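Local coordinates for 16S rRNA processing protein (Pseudomonas aeruginosa, PDB 2F1L), which probably assists the final assembly of the 30S ribosomal subunit and the efficient processing of 16S rRNA, binding free 30S subunits rather than 70S ribosomes, at residues A[40-48]-A[164-172]. Numbering follows the deposited sequence. Where two conformers were deposited one is given.
Sequences SFTDPLDNL and YTGQCVLSI. With GOL (glycerol), chain F.
Pro44 and Leu45, both buried, press against the start of strand 169-173, forming the tight part of this contact. The cis peptide before Pro44 bends the loop; the ring then lies against Val169 and Ile172, with Pro44 CG 3.8 Å from Ile172 CD1, a compact, rigid apolar group that suits a place beside two branched side chains. Leu45 N donates an almost straight bond to Val169 O (2.9 Å), in the carbonyl plane. The isobutyl group of Leu45 lies alongside that of Leu170, CD2 to CD2 3.9 Å. Gly166, having no side chain, can bring its CA within 3.6 Å of Thr42 O. The contact joins the loop after strand 35-40 of the N-terminal domain to an outer strand of the PRC-barrel domain, where Leu170 and Ser171 form a classic beta bulge opposite Arg180. On the looser side Asp46 and Ser171 are partly exposed, and Asp46 N gives a more bent bond to Leu170 O (138°). Asp46 CG sits between its backbone N and carbonyl carbon (chi1 69°), which brings the carboxylate of this short side chain over to the bulge; Ser171 OG donates to Asp46 OD2 (2.7 Å) from above the carboxylate plane. A glycerol, probably from the crystallisation liquor, bridges the two segments here: O1 donates to Asp46 OD1 and accepts a nearly linear bond from Ile172 N (2.8 Å).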
ATOM      1  N   SER A  40     -10.686   5.458  -4.129  1.00 30.91           N
ATOM      2  CA  SER A  40     -10.778   4.075  -4.616  1.00 30.21           C
ATOM      3  C   SER A  40     -10.004   3.120  -3.738  1.00 27.90           C
ATOM      4  O   SER A  40      -8.912   3.439  -3.342  1.00 32.08           O
ATOM      5  CB  SER A  40     -10.221   3.974  -6.019  1.00 28.66           C
ATOM      6  OG  SER A  40     -10.019   2.626  -6.361  1.00 22.15           O
ATOM      7  N   PHE A  41     -10.549   1.942  -3.483  1.00 27.32           N
ATOM      8  CA  PHE A  41      -9.891   0.922  -2.660  1.00 27.64           C
ATOM      9  C   PHE A  41      -9.415  -0.297  -3.470  1.00 27.11           C
ATOM     10  O   PHE A  41      -9.017  -1.370  -2.905  1.00 29.33           O
ATOM     11  CB  PHE A  41     -10.855   0.475  -1.535  1.00 29.01           C
ATOM     12  CG  PHE A  41     -11.399   1.616  -0.699  1.00 23.61           C
ATOM     13  CD1 PHE A  41     -10.597   2.711  -0.381  1.00 32.00           C
ATOM     14  CD2 PHE A  41     -12.689   1.571  -0.191  1.00 34.10           C
ATOM     15  CE1 PHE A  41     -11.100   3.771   0.365  1.00 29.70           C
ATOM     16  CE2 PHE A  41     -13.212   2.634   0.560  1.00 25.25           C
ATOM     17  CZ  PHE A  41     -12.411   3.723   0.847  1.00 32.19           C
ATOM     18  N   THR A  42      -9.462  -0.144  -4.780  1.00 25.04           N
ATOM     19  CA  THR A  42      -9.132  -1.213  -5.706  1.00 25.72           C
ATOM     20  C   THR A  42      -7.625  -1.223  -6.017  1.00 26.72           C
ATOM     21  O   THR A  42      -6.929  -0.247  -5.799  1.00 22.40           O
ATOM     22  CB  THR A  42      -9.906  -1.063  -7.033  1.00 25.66           C
ATOM     23  OG1 THR A  42      -9.541   0.172  -7.703  1.00 27.49           O
ATOM     24  CG2 THR A  42     -11.397  -1.042  -6.760  1.00 29.52           C
ATOM     25  N   ASP A  43      -7.149  -2.374  -6.489  1.00 27.83           N
ATOM     26  CA  ASP A  43      -5.800  -2.526  -6.957  0.50 27.70           C
ATOM     27  C   ASP A  43      -5.922  -3.058  -8.366  1.00 28.43           C
ATOM     28  O   ASP A  43      -6.522  -4.077  -8.559  1.00 30.67           O
ATOM     29  CB  ASP A  43      -5.081  -3.556  -6.101  0.50 25.36           C
ATOM     30  CG  ASP A  43      -3.646  -3.696  -6.468  0.50 28.92           C
ATOM     31  OD1 ASP A  43      -3.188  -2.954  -7.381  0.50 17.64           O
ATOM     32  OD2 ASP A  43      -2.982  -4.547  -5.825  0.50 28.97           O
ATOM     33  N   PRO A  44      -5.431  -2.318  -9.379  1.00 29.22           N
ATOM     34  CA  PRO A  44      -4.870  -0.992  -9.505  1.00 29.51           C
ATOM     35  C   PRO A  44      -5.854   0.050  -9.033  1.00 30.32           C
ATOM     36  O   PRO A  44      -7.069  -0.214  -9.022  1.00 26.85           O
ATOM     37  CB  PRO A  44      -4.748  -0.828 -11.019  1.00 30.32           C
ATOM     38  CG  PRO A  44      -4.615  -2.181 -11.544  1.00 30.71           C
ATOM     39  CD  PRO A  44      -5.491  -2.987 -10.688  1.00 27.77           C
ATOM     40  N   LEU A  45      -5.364   1.253  -8.728  1.00 29.22           N
ATOM     41  CA  LEU A  45      -6.270   2.302  -8.284  1.00 30.76           C
ATOM     42  C   LEU A  45      -7.458   2.531  -9.231  1.00 31.60           C
ATOM     43  O   LEU A  45      -8.567   2.846  -8.777  1.00 32.73           O
ATOM     44  CB  LEU A  45      -5.529   3.616  -8.098  1.00 32.74           C
ATOM     45  CG  LEU A  45      -6.199   4.695  -7.234  1.00 33.55           C
ATOM     46  CD1 LEU A  45      -6.414   4.213  -5.843  1.00 37.26           C
ATOM     47  CD2 LEU A  45      -5.311   5.927  -7.210  1.00 33.28           C
ATOM     48  N   ASP A  46      -7.245   2.395 -10.538  1.00 31.58           N
ATOM     49  CA  ASP A  46      -8.267   2.857 -11.487  1.00 32.37           C
ATOM     50  C   ASP A  46      -9.285   1.792 -11.810  1.00 29.91           C
ATOM     51  O   ASP A  46     -10.177   2.006 -12.582  1.00 31.22           O
ATOM     52  CB  ASP A  46      -7.639   3.408 -12.776  1.00 33.38           C
ATOM     53  CG  ASP A  46      -7.002   2.351 -13.614  1.00 31.69           C
ATOM     54  OD1 ASP A  46      -7.050   1.176 -13.205  1.00 34.72           O
ATOM     55  OD2 ASP A  46      -6.418   2.708 -14.664  1.00 34.28           O
ATOM     56  N   ASN A  47      -9.142   0.651 -11.174  1.00 30.30           N
ATOM     57  CA  ASN A  47      -9.945  -0.487 -11.426  1.00 30.35           C
ATOM     58  C   ASN A  47     -11.379  -0.285 -11.004  1.00 30.49           C
ATOM     59  O   ASN A  47     -12.282  -0.856 -11.568  1.00 29.28           O
ATOM     60  CB  ASN A  47      -9.336  -1.660 -10.679  1.00 33.07           C
ATOM     61  CG  ASN A  47     -10.017  -2.947 -11.001  1.00 37.80           C
ATOM     62  OD1 ASN A  47     -10.124  -3.292 -12.159  1.00 39.61           O
ATOM     63  ND2 ASN A  47     -10.518  -3.654  -9.982  1.00 35.18           N
ATOM     64  N   LEU A  48     -11.584   0.557 -10.005  1.00 32.94           N
ATOM     65  CA  LEU A  48     -12.918   1.007  -9.657  1.00 32.53           C
ATOM     66  C   LEU A  48     -13.753   1.423 -10.878  1.00 30.68           C
ATOM     67  O   LEU A  48     -14.944   1.187 -10.913  1.00 31.78           O
ATOM     68  CB  LEU A  48     -12.810   2.168  -8.671  1.00 33.86           C
ATOM     69  CG  LEU A  48     -14.118   2.821  -8.214  1.00 40.16           C
ATOM     70  CD1 LEU A  48     -14.973   1.793  -7.580  1.00 49.13           C
ATOM     71  CD2 LEU A  48     -13.871   3.875  -7.235  1.00 38.19           C
ATOM     72  N   TYR A 164       2.627  -4.290  -4.737  1.00 37.35           N
ATOM     73  CA  TYR A 164       1.491  -4.428  -5.660  1.00 37.68           C
ATOM     74  C   TYR A 164       0.240  -4.086  -4.865  1.00 36.37           C
ATOM     75  O   TYR A 164      -0.423  -4.964  -4.297  1.00 36.47           O
ATOM     76  CB  TYR A 164       1.394  -5.854  -6.253  1.00 39.23           C
ATOM     77  CG  TYR A 164       0.273  -5.980  -7.252  1.00 39.04           C
ATOM     78  CD1 TYR A 164       0.409  -5.522  -8.546  1.00 44.57           C
ATOM     79  CD2 TYR A 164      -0.948  -6.503  -6.882  1.00 52.24           C
ATOM     80  CE1 TYR A 164      -0.635  -5.603  -9.462  1.00 42.71           C
ATOM     81  CE2 TYR A 164      -1.988  -6.572  -7.764  1.00 49.65           C
ATOM     82  CZ  TYR A 164      -1.830  -6.127  -9.064  1.00 50.40           C
ATOM     83  OH  TYR A 164      -2.902  -6.222  -9.941  1.00 53.45           O
ATOM     84  N   THR A 165      -0.024  -2.797  -4.772  1.00 35.93           N
ATOM     85  CA  THR A 165      -1.230  -2.257  -4.143  1.00 34.57           C
ATOM     86  C   THR A 165      -1.654  -1.033  -4.948  1.00 34.54           C
ATOM     87  O   THR A 165      -0.851  -0.471  -5.695  1.00 36.61           O
ATOM     88  CB  THR A 165      -0.951  -1.735  -2.743  1.00 33.48           C
ATOM     89  OG1 THR A 165      -0.045  -0.617  -2.821  1.00 39.43           O
ATOM     90  CG2 THR A 165      -0.340  -2.810  -1.888  1.00 30.49           C
ATOM     91  N   GLY A 166      -2.884  -0.596  -4.747  1.00 34.15           N
ATOM     92  CA  GLY A 166      -3.435   0.570  -5.439  1.00 33.83           C
ATOM     93  C   GLY A 166      -2.849   1.911  -5.010  1.00 34.22           C
ATOM     94  O   GLY A 166      -2.937   2.883  -5.756  1.00 30.64           O
ATOM     95  N   GLN A 167      -2.269   1.988  -3.810  1.00 32.45           N
ATOM     96  CA  GLN A 167      -1.570   3.183  -3.446  1.00 32.31           C
ATOM     97  C   GLN A 167      -0.397   3.385  -4.382  1.00 31.50           C
ATOM     98  O   GLN A 167       0.085   4.541  -4.575  1.00 32.08           O
ATOM     99  CB  GLN A 167      -1.079   3.099  -1.988  1.00 37.80           C
ATOM    100  CG  GLN A 167      -0.460   4.397  -1.487  1.00 30.43           C
ATOM    101  CD  GLN A 167      -0.135   4.411  -0.005  1.00 32.40           C
ATOM    102  OE1 GLN A 167       0.459   5.373   0.466  1.00 39.89           O
ATOM    103  NE2 GLN A 167      -0.529   3.378   0.735  1.00 25.11           N
ATOM    104  N   CYS A 168       0.074   2.260  -4.941  1.00 29.88           N
ATOM    105  CA  CYS A 168       1.230   2.240  -5.827  1.00 29.76           C
ATOM    106  C   CYS A 168       0.888   2.046  -7.317  1.00 32.54           C
ATOM    107  O   CYS A 168       1.314   2.832  -8.197  1.00 32.39           O
ATOM    108  CB  CYS A 168       2.196   1.146  -5.409  1.00 28.74           C
ATOM    109  SG  CYS A 168       3.661   1.111  -6.483  1.00 34.38           S
ATOM    110  N   VAL A 169       0.145   0.983  -7.608  1.00 33.23           N
ATOM    111  CA  VAL A 169      -0.180   0.648  -9.005  1.00 33.73           C
ATOM    112  C   VAL A 169      -1.416   1.410  -9.394  1.00 29.84           C
ATOM    113  O   VAL A 169      -2.490   1.146  -8.872  1.00 31.06           O
ATOM    114  CB  VAL A 169      -0.430  -0.867  -9.203  1.00 32.58           C
ATOM    115  CG1 VAL A 169      -0.827  -1.158 -10.680  1.00 40.23           C
ATOM    116  CG2 VAL A 169       0.801  -1.633  -8.841  1.00 38.72           C
ATOM    117  N   LEU A 170      -1.290   2.343 -10.317  1.00 29.53           N
ATOM    118  CA  LEU A 170      -2.464   3.153 -10.690  1.00 30.36           C
ATOM    119  C   LEU A 170      -3.262   2.553 -11.857  1.00 28.71           C
ATOM    120  O   LEU A 170      -4.498   2.634 -11.875  1.00 24.19           O
ATOM    121  CB  LEU A 170      -2.024   4.577 -11.060  1.00 31.23           C
ATOM    122  CG  LEU A 170      -1.139   5.272 -10.025  1.00 34.21           C
ATOM    123  CD1 LEU A 170      -0.974   6.697 -10.357  1.00 32.43           C
ATOM    124  CD2 LEU A 170      -1.751   5.129  -8.648  1.00 41.11           C
ATOM    125  N   SER A 171      -2.546   2.019 -12.845  1.00 26.52           N
ATOM    126  CA  SER A 171      -3.164   1.577 -14.087  1.00 29.47           C
ATOM    127  C   SER A 171      -2.267   0.513 -14.690  1.00 29.26           C
ATOM    128  O   SER A 171      -1.060   0.653 -14.672  1.00 31.15           O
ATOM    129  CB  SER A 171      -3.265   2.738 -15.098  1.00 30.34           C
ATOM    130  OG  SER A 171      -3.953   3.869 -14.580  1.00 32.60           O
ATOM    131  N   ILE A 172      -2.849  -0.531 -15.245  1.00 28.58           N
ATOM    132  CA  ILE A 172      -2.079  -1.575 -15.933  1.00 28.69           C
ATOM    133  C   ILE A 172      -2.678  -1.726 -17.313  1.00 25.33           C
ATOM    134  O   ILE A 172      -3.860  -1.984 -17.433  1.00 23.94           O
ATOM    135  CB  ILE A 172      -2.202  -2.929 -15.208  1.00 25.95           C
ATOM    136  CG1 ILE A 172      -1.599  -2.822 -13.832  1.00 28.55           C
ATOM    137  CG2 ILE A 172      -1.547  -4.029 -16.004  1.00 29.18           C
ATOM    138  CD1 ILE A 172      -1.688  -4.133 -12.998  1.00 32.76           C
TER
HETATM  139  C1  GOL F 180      -6.754  -1.014 -15.562  1.00 88.13           C
HETATM  140  O1  GOL F 180      -5.569  -0.797 -14.834  1.00 71.54           O
HETATM  141  C2  GOL F 180      -7.359  -2.359 -15.195  1.00 92.11           C
HETATM  142  O2  GOL F 180      -8.533  -2.606 -15.926  1.00 82.26           O
HETATM  143  C3  GOL F 180      -7.716  -2.381 -13.722  1.00101.09           C
HETATM  144  O3  GOL F 180      -7.466  -3.687 -13.245  1.00114.42           O